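D-alanyl-D-alanine carboxypeptidase (Enterococcus faecalis V583, PDB 5ZHF) is a zinc-dependent DD-carboxypeptidase that removes the C-terminal D-alanine from peptidoglycan-derived pentapeptides and so probably contributes to vancomycin resistance. Local coordinates at residues A[46-52]-A[136-142]. Residues are numbered along the deposited sequence; the frame is centred on the assembly and turned at random.
Sequences VNRQNPI and GTSEHQL. With ZN (zinc ion), chain C.
V46 and I52 converge on L142 from the two ends of segment 46-52. V46 and L142 lie alongside each other, running in opposite senses, with CG2 of V46 3.6 Å from CD1 of L142. The other methyl of V46, CG1, is anti to its own backbone N (chi1 174°) and thereby faces the backbone of 136-142, 3.5 Å from T137 O. I52 runs aslant over the 3-10 segment 139-141; its extended chain (chi2 179°) carries CD1 tightly against CB of Q141, at 3.2 Å, while CG1 packs on CD2 of L142. One direct backbone bond joins the segments: I52 N donates to G136 O (2.8 Å, nearly straight). The CA of P51 adds a weaker C-H contact to the same oxygen. The extended side chain of Q141 reaches G136, where OE1 accepts the backbone N-H, which meets a lone pair of OE1 in the plane of the amide. T137 lays CB and CG2 against N47 O, within the type I turn N47-N50, whereas its OG1 is hydrogen-bonded to V134 O. Near V46, a water accepts from V46 N and donates to E139 OE2. That carboxylate also pairs with R176 and R195, and its OE1 is hydrogen-bonded to the zinc ligand H193, a second-shell contact that probably orients the imidazole. S138, a substrate-binding residue, forms an ST turn through OG to H140 N. Segment 46-52 thus backs the S-x-H segment of the M15 metallopeptidase site, in which H140 NE2 binds zinc at 2.1 Å together with D147, H193 and a water.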
# COMPACT_ATOMS: atom_id res chain seq x y z
N VAL A 46 5.43 -6.23 7.19
CA VAL A 46 6.33 -6.46 6.06
C VAL A 46 7.00 -5.14 5.71
O VAL A 46 6.34 -4.15 5.40
CB VAL A 46 5.62 -7.05 4.82
CG1 VAL A 46 6.56 -7.14 3.62
CG2 VAL A 46 5.09 -8.43 5.18
N ASN A 47 8.32 -5.13 5.75
CA ASN A 47 9.12 -3.97 5.42
C ASN A 47 10.54 -4.43 5.14
O ASN A 47 10.76 -5.58 5.08
CB ASN A 47 9.05 -2.86 6.46
CG ASN A 47 9.64 -3.23 7.80
OD1 ASN A 47 10.35 -4.18 7.96
ND2 ASN A 47 9.33 -2.44 8.76
N ARG A 48 11.49 -3.53 5.00
CA ARG A 48 12.89 -3.96 4.76
C ARG A 48 13.50 -4.84 5.87
O ARG A 48 14.35 -5.63 5.65
CB ARG A 48 13.74 -2.76 4.42
CG ARG A 48 13.07 -1.93 3.36
CD ARG A 48 14.04 -1.01 2.65
NE ARG A 48 14.46 0.14 3.43
CZ ARG A 48 13.92 1.34 3.34
NH1 ARG A 48 14.36 2.35 4.08
NH2 ARG A 48 12.97 1.53 2.46
N GLN A 49 13.03 -4.67 7.09
CA GLN A 49 13.50 -5.47 8.22
C GLN A 49 12.64 -6.71 8.54
O GLN A 49 12.94 -7.47 9.41
CB GLN A 49 13.60 -4.58 9.48
CG GLN A 49 14.61 -3.45 9.38
CD GLN A 49 14.25 -2.37 8.36
OE1 GLN A 49 15.00 -2.03 7.50
NE2 GLN A 49 13.07 -1.84 8.50
N ASN A 50 11.56 -6.89 7.79
CA ASN A 50 10.59 -7.91 8.03
C ASN A 50 10.10 -8.48 6.68
O ASN A 50 9.05 -8.10 6.20
CB ASN A 50 9.42 -7.34 8.84
CG ASN A 50 9.83 -6.96 10.26
OD1 ASN A 50 10.30 -5.84 10.52
ND2 ASN A 50 9.63 -7.87 11.18
N PRO A 51 10.88 -9.41 6.07
CA PRO A 51 10.47 -10.02 4.82
C PRO A 51 9.22 -10.87 4.98
O PRO A 51 8.92 -11.31 6.09
CB PRO A 51 11.64 -10.94 4.46
CG PRO A 51 12.77 -10.48 5.29
CD PRO A 51 12.16 -9.95 6.54
N ILE A 52 8.52 -11.12 3.87
CA ILE A 52 7.39 -12.05 3.90
C ILE A 52 7.95 -13.42 4.26
O ILE A 52 8.98 -13.82 3.70
CB ILE A 52 6.66 -12.11 2.55
CG1 ILE A 52 5.94 -10.78 2.36
CG2 ILE A 52 5.61 -13.22 2.53
CD1 ILE A 52 5.20 -10.68 1.07
N GLY A 136 10.30 -9.54 -1.86
CA GLY A 136 10.23 -10.16 -0.54
C GLY A 136 9.90 -9.22 0.59
O GLY A 136 9.60 -9.68 1.68
N THR A 137 9.97 -7.90 0.35
CA THR A 137 9.71 -6.92 1.38
C THR A 137 8.60 -5.95 1.01
O THR A 137 8.44 -4.96 1.71
CB THR A 137 10.99 -6.12 1.73
OG1 THR A 137 11.41 -5.32 0.61
CG2 THR A 137 12.11 -7.06 2.10
N SER A 138 7.81 -6.25 -0.03
CA SER A 138 6.67 -5.41 -0.40
C SER A 138 5.40 -5.94 0.21
O SER A 138 5.12 -7.13 0.10
CB SER A 138 6.45 -5.40 -1.92
OG SER A 138 5.32 -4.58 -2.21
N GLU A 139 4.58 -5.05 0.76
CA GLU A 139 3.25 -5.42 1.16
C GLU A 139 2.42 -5.91 -0.02
O GLU A 139 1.44 -6.60 0.19
CB GLU A 139 2.50 -4.25 1.79
CG GLU A 139 3.01 -3.81 3.13
CD GLU A 139 2.12 -2.79 3.78
OE1 GLU A 139 1.48 -1.96 3.07
OE2 GLU A 139 2.03 -2.80 5.02
N HIS A 140 2.76 -5.51 -1.24
CA HIS A 140 2.00 -6.00 -2.38
C HIS A 140 2.09 -7.50 -2.53
O HIS A 140 1.18 -8.12 -3.06
CB HIS A 140 2.38 -5.30 -3.67
CG HIS A 140 1.88 -3.89 -3.74
ND1 HIS A 140 0.62 -3.58 -4.19
CD2 HIS A 140 2.46 -2.71 -3.39
CE1 HIS A 140 0.44 -2.27 -4.13
NE2 HIS A 140 1.54 -1.72 -3.65
N GLN A 141 3.15 -8.10 -2.03
CA GLN A 141 3.27 -9.55 -2.08
C GLN A 141 2.44 -10.29 -1.01
O GLN A 141 2.36 -11.52 -1.03
CB GLN A 141 4.74 -9.92 -2.02
CG GLN A 141 5.55 -9.37 -3.17
CD GLN A 141 7.01 -9.66 -3.03
OE1 GLN A 141 7.78 -8.80 -2.58
NE2 GLN A 141 7.42 -10.91 -3.35
N LEU A 142 1.82 -9.55 -0.10
CA LEU A 142 0.87 -10.14 0.84
C LEU A 142 -0.51 -10.32 0.28
O LEU A 142 -1.28 -11.17 0.75
CB LEU A 142 0.71 -9.29 2.10
CG LEU A 142 1.92 -9.13 3.00
CD1 LEU A 142 1.73 -7.96 3.97
CD2 LEU A 142 2.16 -10.44 3.73
ZN ZN C . 1.92 0.32 -3.26
O HOH W 1 4.02 -3.82 6.60
O HOH W 2 3.55 1.70 -3.87